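Local coordinates for protein rubber oxygenase (PDB 5O1L) that cleaves the carbon-carbon double bonds of poly(cis-1,4-isoprene) in natural and synthetic rubber by adding dioxygen, using one non-covalently bound b-type heme, at residues 342-345 against 346-349; 369-373 against 374-378; 353-356 against 357-360; 237-240 against 241-245; 381-384 against 385-389. All coordinates share one frame; numbering follows the deposited sequence. Where two conformers were deposited one is given.

How the interactions relate
Every contact here is local, within one continuous run of chain, so none closes a long loop; they follow in series, and none nests in or crosses another. Interaction 4 comes first, in the last turns of helix 224-244. Interaction 1 starts helix 345-362 and interaction 3 continues it; interaction 2 is the junction from the next loop into helix 373-393, whose middle holds interaction 5. In space several of them touch. Val371 and Leu375 of interaction 2 pack on Ala354 and Leu358 of interaction 3, and Leu347 of interaction 1 meets Val374. Trp355 of interaction 3 touches Trp245 of interaction 4 and Leu382 of interaction 5, joining helix 345-362 to helix 373-393 and to the end region of helix 224-244.

Interaction 1. Residues 342-345 against 346-349; sequences AKQP and VLER
Gln344 and Glu348 are joined through their backbones across the first turn of helix 345-362, where Glu348 N donates to Gln344 O at 2.8 Å with an N-H...O angle of 164°, and Arg349 N repeats the four-residue step onto Pro345 O at 3.0 Å. The side chain of Glu348 then turns back on the same residue. Its OE1 accepts Gln344 N at 2.8 Å, nearly end-on along the carboxylate C-O bond. With CG beside the backbone N (chi1 -73°) and the chain extended beyond it, the carboxylate is carried back past the Gln344 carbonyl, so that Glu348 CG lies 3.2 Å from Gln344 O. This is an N-terminal helix cap: Gln344 holds the N-cap position and Pro345, which has no N-H to offer, follows it. The reciprocal bonding recalls a capping box, but the returning carboxylate sits four residues after the cap, not three, and the cap contributes its backbone O rather than a side-chain acceptor. Glu348 OE1 also forms a salt bridge with Arg328 NE of helix 320-331, so the one oxygen has both a backbone and a charged partner. On the same helix, Gln344 and Leu347 both rest against Ala325.

Interaction 2. Residues 369-373 against 374-378; sequences PAVPA and VLWTL
Val371 and Trp376 cross at about a right angle, the valine presenting one methyl to the pyrrole part of the indole. CG2 of Val371 comes within 3.4 Å of Trp376 NE1 and 3.7 Å of Trp376 CE2, and it approaches obliquely to the ring plane. With CG1 anti to the carbonyl carbon (chi1 -62°), CG2 is left between the backbone N and the carbonyl carbon of Val371, and it also reaches Leu375 CB at 4.0 Å. The indole swings back over the preceding loop because Trp376 CG stands anti to the carbonyl carbon.

At the indole edge, close to the ring plane, lie Pro369 O and a water. This water gathers three polar groups: it donates to Pro369 O at 2.7 Å and accepts from Val371 N at 2.9 Å and from Trp376 NE1 at 3.0 Å. The indole N-H is thereby linked to the loop backbone, which would restrain the ring's rotation.

The first turn of the helix is held by backbone carbonyls. Leu375 N bonds to Pro372 O at 3.0 Å from 46° above the carbonyl plane, a bond spanning three residues at the start of the helix. Ala373 O takes Thr377 N at 3.2 Å, this time in the carbonyl plane, with weak additional bonds from Trp376 N and Thr377 OG1. Val371 packs onward against Ala354 and Leu358, and Leu375 against Ala354. The whole is a loop-to-helix junction between consecutive helices of an all-alpha protein, with the first turn of helix 373-393 laid on helix 345-362.

Interaction 3. Residues 353-356 against 357-360; sequences TAWP and LLVA
Ala354 O is gripped by two backbone donors of the next turn: Leu358 N at 3.1 Å, with the donor nearly in line with the carbonyl, and Leu357 N at 2.9 Å in a weak bond whose N-H...O angle is only 127°. The regular four-residue pattern then carries on, Val359 N reaching Trp355 O at 2.9 Å and Ala360 N reaching Pro356 O at 2.9 Å. This is the neighbourhood of a proline inside a helix: Pro356 N makes no bond to the turn before, and helix 345-362 is kinked there.

Among the side chains, the main contact is a CH-pi interaction in which Val359 CG2 lies over one face of the Trp355 indole. It stands 3.9 Å from the centroid of the five-membered ring, 21° off the normal and displaced toward the rim, with Trp355 NE1 its nearest ring atom at 3.7 Å. The indole stands out from the helix with CG anti to the backbone N (chi1 -180°). Leu358 CD2 comes obliquely to the benzo part of the ring, 4.3 Å from Trp355 CZ3, and Leu358 CD1 leans on Ala354 O. Beyond the segments the indole meets Trp245 and Phe326 edge-to-face, while Tyr129 of helix 127-142 touches both Trp355 and Val359; Leu358 and Ala354 are covered by Val371 of the following loop.

Interaction 4. Residues 237-240 against 241-245; sequences FVMR and KMKQW
Phe237 and Lys241 make the central contact: Lys241 CG lies over one face of the phenyl ring, 3.9 Å from its centroid and 25° off the normal, a CH-pi approach displaced toward the rim near Phe237 CE1. The lysine chain bends at its second and third torsions, which lets successive methylenes meet two flat groups: CG the phenyl ring, and Lys241 CD a face of the Arg240 guanidinium, 3.7 Å from Arg240 NH1. Arg240 and Lys241 run side by side in the same direction, leaving Arg240 NH1 and Lys241 NZ 4.3 Å apart. A water accepts from both nitrogens, at 3.2 Å from each of Arg240 NH1 and Lys241 NZ, and lies in the guanidinium plane; it probably eases the closeness of like charges.

On the flank carrying the methionines, Met242 CE touches Val238 CG1 at 4.0 Å, and the sulfur SD of Met239 rests 3.8 Å from Lys243 CE.

Behind these lie the supports. Four successive backbone bonds, from Lys241 N to Phe237 O through Gln244 N to Arg240 O, set the four-residue spacing that brings Phe237 beside Lys241. The ammonium of Lys241 is hydrogen-bonded to Thr330 O; a bond to Gln244 OE1 depends on one of two glutamine conformers and is doubtful. Phe237 touches Ser138 and Met141 on one helix and Thr330 and Leu331 on another. Such i to i+4 pairing belongs to a helix packed against several neighbours, here helices 127-142, 320-331 and 251-267 of the alpha-helical rubber oxygenase catalytic domain, with the side chain of Val238 about 12 Å from the bound heme.

Interaction 5. Residues 381-384 against 385-389; sequences ALRK and FVLLF
Phe385 and Ala381 open a run of regular backbone hydrogen bonds, Phe385 N reaching Ala381 O at 2.9 Å. Val386 N to Leu382 O, Leu387 N to Arg383 O and Leu388 N to Lys384 O follow in step, each donor tilted about 20° from its carbonyl plane and each bond close to straight.

Contacts of side-chain carbon with backbone oxygen accompany them. Val386 CG2, anti to its own carbonyl carbon, bears on Leu382 O at 3.3 Å, and Leu388 CG similarly on Lys384 O at 3.3 Å. These i to i+4 contacts follow from the alpha-helical repeat, here in the middle of helix 373-393.

Charged groups lie on the outer side. Arg383 bends at its third torsion (chi3 69°), which turns the guanidinium at the end of an otherwise extended chain so that Arg383 NH2 comes 3.3 Å from Leu387 CD1, one turn on; the methyl approaches obliquely and the two chains cross. The polar end of Arg383 is held by Glu380, whose OE1 pairs with Arg383 NE, while Glu380 OE2 pairs with Lys384 NZ, so one carboxylate restrains both cations.

Aromatic packing occupies the inner side. Phe385 puts CE1 over one face of the Phe389 ring, 3.5 Å above its plane and toward the rim. Phe385 also leans on Leu136 of helix 127-142 and on Leu314 and Leu318, and Phe389 takes a cation-pi contact from Arg170. Val386 touches Tyr173, and its side chain lies about 4 Å from a bound butanediol, probably a crystallisation molecule.

Interaction 1. Residues 342-345 against 346-349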
# COMPACT_ATOMS: atom_id res chain seq x y z
N ALA A 342 -13.05 -15.96 10.57
CA ALA A 342 -13.48 -17.05 11.44
C ALA A 342 -12.33 -17.50 12.38
O ALA A 342 -11.15 -17.58 11.96
CB ALA A 342 -13.97 -18.21 10.62
N LYS A 343 -12.72 -17.86 13.60
CA LYS A 343 -11.76 -18.33 14.60
C LYS A 343 -11.18 -19.70 14.26
O LYS A 343 -11.88 -20.61 13.83
CB LYS A 343 -12.42 -18.37 15.95
CG LYS A 343 -12.65 -16.95 16.51
CD LYS A 343 -12.89 -16.95 17.99
CE LYS A 343 -12.83 -15.49 18.45
NZ LYS A 343 -13.82 -14.65 17.72
N GLN A 344 -9.85 -19.80 14.40
CA GLN A 344 -9.11 -21.04 14.19
C GLN A 344 -8.18 -21.22 15.39
O GLN A 344 -6.96 -21.23 15.22
CB GLN A 344 -8.26 -20.93 12.91
CG GLN A 344 -9.04 -20.86 11.61
CD GLN A 344 -9.94 -22.08 11.25
OE1 GLN A 344 -10.77 -21.90 10.38
NE2 GLN A 344 -9.71 -23.29 11.78
N PRO A 345 -8.73 -21.50 16.59
CA PRO A 345 -7.88 -21.51 17.79
C PRO A 345 -6.80 -22.53 17.80
O PRO A 345 -5.67 -22.17 18.23
CB PRO A 345 -8.84 -21.74 18.95
CG PRO A 345 -10.11 -22.15 18.36
CD PRO A 345 -10.16 -21.63 16.92
N VAL A 346 -6.99 -23.70 17.28
CA VAL A 346 -5.89 -24.69 17.25
C VAL A 346 -4.76 -24.22 16.34
O VAL A 346 -3.61 -24.12 16.80
CB VAL A 346 -6.37 -26.06 16.83
CG1 VAL A 346 -5.22 -27.03 16.40
CG2 VAL A 346 -7.20 -26.67 17.96
N LEU A 347 -5.06 -23.83 15.08
CA LEU A 347 -4.02 -23.38 14.23
C LEU A 347 -3.44 -22.08 14.70
O LEU A 347 -2.23 -21.91 14.60
CB LEU A 347 -4.55 -23.16 12.82
CG LEU A 347 -4.78 -24.43 11.98
CD1 LEU A 347 -5.65 -24.09 10.75
CD2 LEU A 347 -3.43 -25.03 11.50
N GLU A 348 -4.21 -21.19 15.24
CA GLU A 348 -3.63 -19.93 15.74
C GLU A 348 -2.64 -20.15 16.89
O GLU A 348 -1.60 -19.48 16.96
CB GLU A 348 -4.71 -18.99 16.19
CG GLU A 348 -5.55 -18.34 15.08
CD GLU A 348 -6.78 -17.57 15.61
OE1 GLU A 348 -7.99 -17.97 15.45
OE2 GLU A 348 -6.60 -16.44 16.20
N ARG A 349 -2.91 -21.09 17.76
CA ARG A 349 -1.99 -21.40 18.85
C ARG A 349 -0.74 -22.13 18.31
O ARG A 349 0.36 -21.82 18.80
CB ARG A 349 -2.69 -22.28 19.89
CG ARG A 349 -1.79 -22.57 21.08
CD ARG A 349 -2.62 -23.18 22.22
NE ARG A 349 -3.58 -22.19 22.74
CZ ARG A 349 -4.28 -22.30 23.89
NH1 ARG A 349 -5.10 -21.32 24.26
NH2 ARG A 349 -4.17 -23.37 24.66

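Interaction 2. Residues 369-373 against 374-378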
# COMPACT_ATOMS: atom_id res chain seq x y z
N PRO A 369 14.03 -26.53 13.94
CA PRO A 369 13.21 -26.74 15.08
C PRO A 369 12.18 -27.81 14.83
O PRO A 369 11.71 -27.99 13.72
CB PRO A 369 12.53 -25.36 15.29
CG PRO A 369 12.41 -24.81 13.92
CD PRO A 369 13.64 -25.29 13.19
N ALA A 370 11.83 -28.52 15.89
CA ALA A 370 10.79 -29.54 15.84
C ALA A 370 9.47 -28.82 16.02
O ALA A 370 9.16 -28.33 17.08
CB ALA A 370 10.97 -30.50 17.04
N VAL A 371 8.77 -28.59 14.94
CA VAL A 371 7.48 -27.92 14.99
C VAL A 371 6.48 -28.80 14.27
O VAL A 371 6.83 -29.67 13.51
CB VAL A 371 7.53 -26.48 14.33
CG1 VAL A 371 8.50 -25.55 15.08
CG2 VAL A 371 7.98 -26.55 12.90
N PRO A 372 5.19 -28.57 14.50
CA PRO A 372 4.17 -29.29 13.74
C PRO A 372 4.34 -29.18 12.24
O PRO A 372 4.69 -28.12 11.75
CB PRO A 372 2.89 -28.56 14.16
CG PRO A 372 3.18 -28.02 15.52
CD PRO A 372 4.59 -27.58 15.42
N ALA A 373 4.05 -30.24 11.50
CA ALA A 373 4.21 -30.29 10.07
C ALA A 373 3.44 -29.19 9.37
O ALA A 373 3.91 -28.65 8.32
CB ALA A 373 3.76 -31.61 9.50
N VAL A 374 2.28 -28.82 9.90
CA VAL A 374 1.45 -27.80 9.19
C VAL A 374 2.23 -26.45 9.14
O VAL A 374 1.95 -25.62 8.29
CB VAL A 374 0.06 -27.64 9.81
CG1 VAL A 374 0.13 -27.10 11.25
CG2 VAL A 374 -0.87 -26.78 9.00
N LEU A 375 3.16 -26.20 10.07
CA LEU A 375 3.96 -24.96 9.97
C LEU A 375 4.73 -24.93 8.70
O LEU A 375 4.82 -23.86 8.11
CB LEU A 375 4.87 -24.75 11.19
CG LEU A 375 4.27 -23.93 12.31
CD1 LEU A 375 4.23 -22.44 11.98
CD2 LEU A 375 2.87 -24.40 12.68
N TRP A 376 5.34 -26.02 8.33
CA TRP A 376 6.14 -26.03 7.10
C TRP A 376 5.23 -25.90 5.90
O TRP A 376 5.58 -25.22 4.91
CB TRP A 376 7.02 -27.27 7.04
CG TRP A 376 7.97 -27.36 8.16
CD1 TRP A 376 7.92 -28.30 9.14
CD2 TRP A 376 9.09 -26.56 8.45
NE1 TRP A 376 8.93 -28.12 10.03
CE2 TRP A 376 9.69 -27.07 9.64
CE3 TRP A 376 9.67 -25.43 7.83
CZ2 TRP A 376 10.85 -26.53 10.20
CZ3 TRP A 376 10.81 -24.88 8.41
CH2 TRP A 376 11.40 -25.45 9.56
N THR A 377 4.05 -26.52 5.94
CA THR A 377 3.06 -26.38 4.88
C THR A 377 2.62 -24.93 4.73
O THR A 377 2.47 -24.43 3.63
CB THR A 377 1.84 -27.29 5.22
OG1 THR A 377 2.36 -28.65 5.25
CG2 THR A 377 0.71 -27.13 4.26
N LEU A 378 2.35 -24.27 5.83
CA LEU A 378 1.94 -22.88 5.84
C LEU A 378 3.05 -22.01 5.25
O LEU A 378 2.78 -21.17 4.38
CB LEU A 378 1.65 -22.44 7.28
CG LEU A 378 1.43 -20.91 7.44
CD1 LEU A 378 0.20 -20.40 6.66
CD2 LEU A 378 1.28 -20.61 8.91
O HOH W 1 9.97 -29.57 12.44

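Interaction 3. Residues 353-356 against 357-360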
# COMPACT_ATOMS: atom_id res chain seq x y z
N THR A 353 3.02 -20.27 18.70
CA THR A 353 4.10 -20.96 19.36
C THR A 353 5.26 -21.28 18.44
O THR A 353 6.41 -21.34 18.92
CB THR A 353 3.68 -22.17 20.23
OG1 THR A 353 3.20 -23.21 19.46
CG2 THR A 353 2.57 -21.73 21.10
N ALA A 354 5.01 -21.52 17.15
CA ALA A 354 6.08 -22.04 16.32
C ALA A 354 6.50 -21.13 15.19
O ALA A 354 7.63 -21.29 14.68
CB ALA A 354 5.68 -23.38 15.73
N TRP A 355 5.69 -20.18 14.76
CA TRP A 355 6.13 -19.32 13.67
C TRP A 355 7.41 -18.56 14.03
O TRP A 355 8.30 -18.49 13.18
CB TRP A 355 5.03 -18.32 13.25
CG TRP A 355 5.40 -17.38 12.11
CD1 TRP A 355 5.61 -16.00 12.15
CD2 TRP A 355 5.52 -17.76 10.74
NE1 TRP A 355 5.89 -15.58 10.91
CE2 TRP A 355 5.81 -16.61 10.01
CE3 TRP A 355 5.36 -18.95 10.06
CZ2 TRP A 355 5.99 -16.63 8.62
CZ3 TRP A 355 5.56 -18.98 8.63
CH2 TRP A 355 5.91 -17.83 7.97
N PRO A 356 7.56 -18.09 15.28
CA PRO A 356 8.85 -17.41 15.58
C PRO A 356 10.04 -18.37 15.50
O PRO A 356 11.16 -17.91 15.29
CB PRO A 356 8.65 -16.87 16.97
CG PRO A 356 7.19 -16.85 17.22
CD PRO A 356 6.55 -17.88 16.33
N LEU A 357 9.82 -19.67 15.66
CA LEU A 357 10.90 -20.64 15.52
C LEU A 357 11.29 -20.80 14.09
O LEU A 357 12.47 -20.92 13.77
CB LEU A 357 10.55 -22.00 16.14
CG LEU A 357 10.19 -21.93 17.63
CD1 LEU A 357 9.61 -23.25 18.03
CD2 LEU A 357 11.47 -21.56 18.37
N LEU A 358 10.29 -20.80 13.21
CA LEU A 358 10.59 -20.90 11.77
C LEU A 358 11.37 -19.67 11.37
O LEU A 358 12.32 -19.74 10.63
CB LEU A 358 9.33 -20.99 10.97
CG LEU A 358 8.93 -22.42 10.60
CD1 LEU A 358 8.47 -23.16 11.79
CD2 LEU A 358 7.90 -22.50 9.47
N VAL A 359 10.94 -18.49 11.87
CA VAL A 359 11.65 -17.27 11.52
C VAL A 359 13.10 -17.34 12.00
O VAL A 359 14.04 -17.03 11.26
CB VAL A 359 10.90 -16.04 12.08
CG1 VAL A 359 11.74 -14.80 11.85
CG2 VAL A 359 9.52 -15.95 11.36
N ALA A 360 13.30 -17.71 13.28
CA ALA A 360 14.65 -17.82 13.77
C ALA A 360 15.51 -18.79 13.00
O ALA A 360 16.68 -18.58 12.78
CB ALA A 360 14.64 -18.18 15.23

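Interaction 4. Residues 237-240 against 241-245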
# COMPACT_ATOMS: atom_id res chain seq x y z
N PHE A 237 3.06 -0.76 9.57
CA PHE A 237 2.58 -2.08 9.97
C PHE A 237 3.56 -3.18 9.65
O PHE A 237 3.89 -4.02 10.51
CB PHE A 237 1.24 -2.37 9.21
CG PHE A 237 0.77 -3.81 9.32
CD1 PHE A 237 0.25 -4.25 10.45
CD2 PHE A 237 0.88 -4.63 8.22
CE1 PHE A 237 -0.25 -5.62 10.53
CE2 PHE A 237 0.44 -5.95 8.27
CZ PHE A 237 -0.12 -6.40 9.42
N VAL A 238 4.10 -3.22 8.45
CA VAL A 238 5.01 -4.29 8.08
C VAL A 238 6.22 -4.27 8.92
O VAL A 238 6.69 -5.34 9.36
CB VAL A 238 5.34 -4.22 6.57
CG1 VAL A 238 6.47 -5.15 6.17
CG2 VAL A 238 4.15 -4.55 5.82
N MET A 239 6.83 -3.10 9.16
CA MET A 239 8.03 -3.04 10.02
C MET A 239 7.69 -3.53 11.40
O MET A 239 8.51 -4.29 12.00
CB MET A 239 8.64 -1.63 10.02
CG MET A 239 9.89 -1.53 10.82
SD MET A 239 11.20 -2.67 10.27
CE MET A 239 11.53 -2.08 8.61
N ARG A 240 6.58 -3.10 11.96
CA ARG A 240 6.21 -3.55 13.30
C ARG A 240 6.10 -5.05 13.36
O ARG A 240 6.63 -5.71 14.30
CB ARG A 240 4.94 -2.92 13.81
CG ARG A 240 4.47 -3.42 15.17
CD ARG A 240 3.20 -2.69 15.63
NE ARG A 240 1.99 -2.87 14.80
CZ ARG A 240 1.13 -3.89 14.82
NH1 ARG A 240 1.28 -4.96 15.60
NH2 ARG A 240 0.10 -3.86 13.99
N LYS A 241 5.43 -5.64 12.42
CA LYS A 241 5.24 -7.10 12.46
C LYS A 241 6.53 -7.83 12.22
O LYS A 241 6.80 -8.86 12.93
CB LYS A 241 4.23 -7.51 11.42
CG LYS A 241 2.83 -7.07 11.67
CD LYS A 241 2.27 -7.38 13.05
CE LYS A 241 2.32 -8.87 13.37
NZ LYS A 241 1.62 -9.10 14.67
N MET A 242 7.41 -7.39 11.33
CA MET A 242 8.66 -8.10 11.10
C MET A 242 9.45 -8.12 12.40
O MET A 242 10.05 -9.17 12.78
CB MET A 242 9.49 -7.49 9.98
CG MET A 242 8.85 -7.86 8.68
SD MET A 242 9.95 -7.52 7.30
CE MET A 242 10.19 -5.92 7.57
N LYS A 243 9.52 -7.00 13.10
CA LYS A 243 10.30 -6.91 14.32
C LYS A 243 9.66 -7.82 15.33
O LYS A 243 10.42 -8.56 16.03
CB LYS A 243 10.48 -5.47 14.81
CG LYS A 243 11.41 -4.70 13.91
CD LYS A 243 11.53 -3.23 14.24
CE LYS A 243 12.81 -2.65 13.73
NZ LYS A 243 12.83 -1.20 14.09
N GLN A 244 8.33 -7.82 15.46
CA GLN A 244 7.65 -8.65 16.47
C GLN A 244 7.96 -10.12 16.24
O GLN A 244 8.14 -10.89 17.19
CB GLN A 244 6.14 -8.45 16.45
CG GLN A 244 5.38 -9.16 17.56
CD GLN A 244 3.86 -9.06 17.37
OE1 GLN A 244 3.36 -8.32 16.51
NE2 GLN A 244 3.12 -9.86 18.13
N TRP A 245 8.01 -10.55 14.99
CA TRP A 245 8.29 -11.95 14.62
C TRP A 245 9.72 -12.36 14.78
O TRP A 245 10.00 -13.56 14.61
CB TRP A 245 7.88 -12.18 13.15
CG TRP A 245 6.42 -12.18 12.86
CD1 TRP A 245 5.41 -12.19 13.75
CD2 TRP A 245 5.84 -12.21 11.59
NE1 TRP A 245 4.23 -12.20 13.08
CE2 TRP A 245 4.45 -12.24 11.75
CE3 TRP A 245 6.34 -12.22 10.29
CZ2 TRP A 245 3.57 -12.29 10.63
CZ3 TRP A 245 5.49 -12.26 9.21
CH2 TRP A 245 4.12 -12.32 9.41
O HOH W 2 -0.98 -7.21 15.00

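Interaction 5. Residues 381-384 against 385-389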
# COMPACT_ATOMS: atom_id res chain seq x y z
N ALA A 381 3.10 -22.46 1.55
CA ALA A 381 1.92 -21.81 0.93
C ALA A 381 2.11 -20.28 0.89
O ALA A 381 1.78 -19.66 -0.16
CB ALA A 381 0.69 -22.20 1.66
N LEU A 382 2.65 -19.71 1.94
CA LEU A 382 2.95 -18.25 1.91
C LEU A 382 4.00 -17.96 0.85
O LEU A 382 3.86 -16.92 0.16
CB LEU A 382 3.40 -17.80 3.29
CG LEU A 382 2.30 -17.87 4.33
CD1 LEU A 382 2.89 -17.62 5.72
CD2 LEU A 382 1.20 -16.83 4.03
N ARG A 383 5.02 -18.76 0.72
CA ARG A 383 6.06 -18.50 -0.28
C ARG A 383 5.45 -18.55 -1.68
O ARG A 383 5.71 -17.65 -2.49
CB ARG A 383 7.15 -19.54 -0.15
CG ARG A 383 8.36 -19.25 -1.01
CD ARG A 383 9.32 -20.39 -1.11
NE ARG A 383 8.74 -21.45 -1.88
CZ ARG A 383 8.85 -21.63 -3.17
NH1 ARG A 383 8.27 -22.64 -3.74
NH2 ARG A 383 9.57 -20.76 -3.91
N LYS A 384 4.59 -19.54 -1.95
CA LYS A 384 4.00 -19.64 -3.28
C LYS A 384 3.04 -18.45 -3.49
O LYS A 384 2.98 -17.89 -4.64
CB LYS A 384 3.21 -20.94 -3.44
CG LYS A 384 4.09 -22.17 -3.55
CD LYS A 384 3.26 -23.30 -4.08
CE LYS A 384 4.09 -24.55 -4.37
NZ LYS A 384 4.22 -25.45 -3.21
N PHE A 385 2.30 -18.04 -2.50
CA PHE A 385 1.46 -16.84 -2.57
C PHE A 385 2.29 -15.61 -2.98
O PHE A 385 1.88 -14.86 -3.89
CB PHE A 385 0.76 -16.62 -1.21
CG PHE A 385 0.09 -15.33 -1.00
CD1 PHE A 385 -1.16 -15.11 -1.55
CD2 PHE A 385 0.68 -14.31 -0.31
CE1 PHE A 385 -1.80 -13.89 -1.39
CE2 PHE A 385 0.02 -13.14 -0.08
CZ PHE A 385 -1.19 -12.92 -0.64
N VAL A 386 3.40 -15.38 -2.33
CA VAL A 386 4.22 -14.22 -2.63
C VAL A 386 4.71 -14.29 -4.10
O VAL A 386 4.68 -13.26 -4.79
CB VAL A 386 5.36 -14.06 -1.60
CG1 VAL A 386 6.24 -12.90 -2.06
CG2 VAL A 386 4.74 -13.74 -0.25
N LEU A 387 5.17 -15.45 -4.54
CA LEU A 387 5.62 -15.60 -5.91
C LEU A 387 4.52 -15.33 -6.88
O LEU A 387 4.75 -14.67 -7.93
CB LEU A 387 6.19 -16.99 -6.10
CG LEU A 387 7.47 -17.31 -5.41
CD1 LEU A 387 7.72 -18.78 -5.71
CD2 LEU A 387 8.68 -16.45 -5.84
N LEU A 388 3.31 -15.76 -6.58
CA LEU A 388 2.19 -15.50 -7.47
C LEU A 388 1.88 -14.00 -7.51
O LEU A 388 1.59 -13.47 -8.59
CB LEU A 388 0.97 -16.32 -7.12
CG LEU A 388 1.15 -17.80 -7.40
CD1 LEU A 388 0.09 -18.66 -6.72
CD2 LEU A 388 1.21 -18.15 -8.92
N PHE A 389 1.95 -13.28 -6.39
CA PHE A 389 1.73 -11.83 -6.39
C PHE A 389 2.86 -11.10 -7.04
O PHE A 389 2.59 -10.08 -7.66
CB PHE A 389 1.49 -11.34 -4.96
CG PHE A 389 0.05 -11.34 -4.54
CD1 PHE A 389 -0.86 -12.26 -5.03
CD2 PHE A 389 -0.38 -10.40 -3.60
CE1 PHE A 389 -2.19 -12.23 -4.65
CE2 PHE A 389 -1.72 -10.39 -3.20
CZ PHE A 389 -2.62 -11.31 -3.73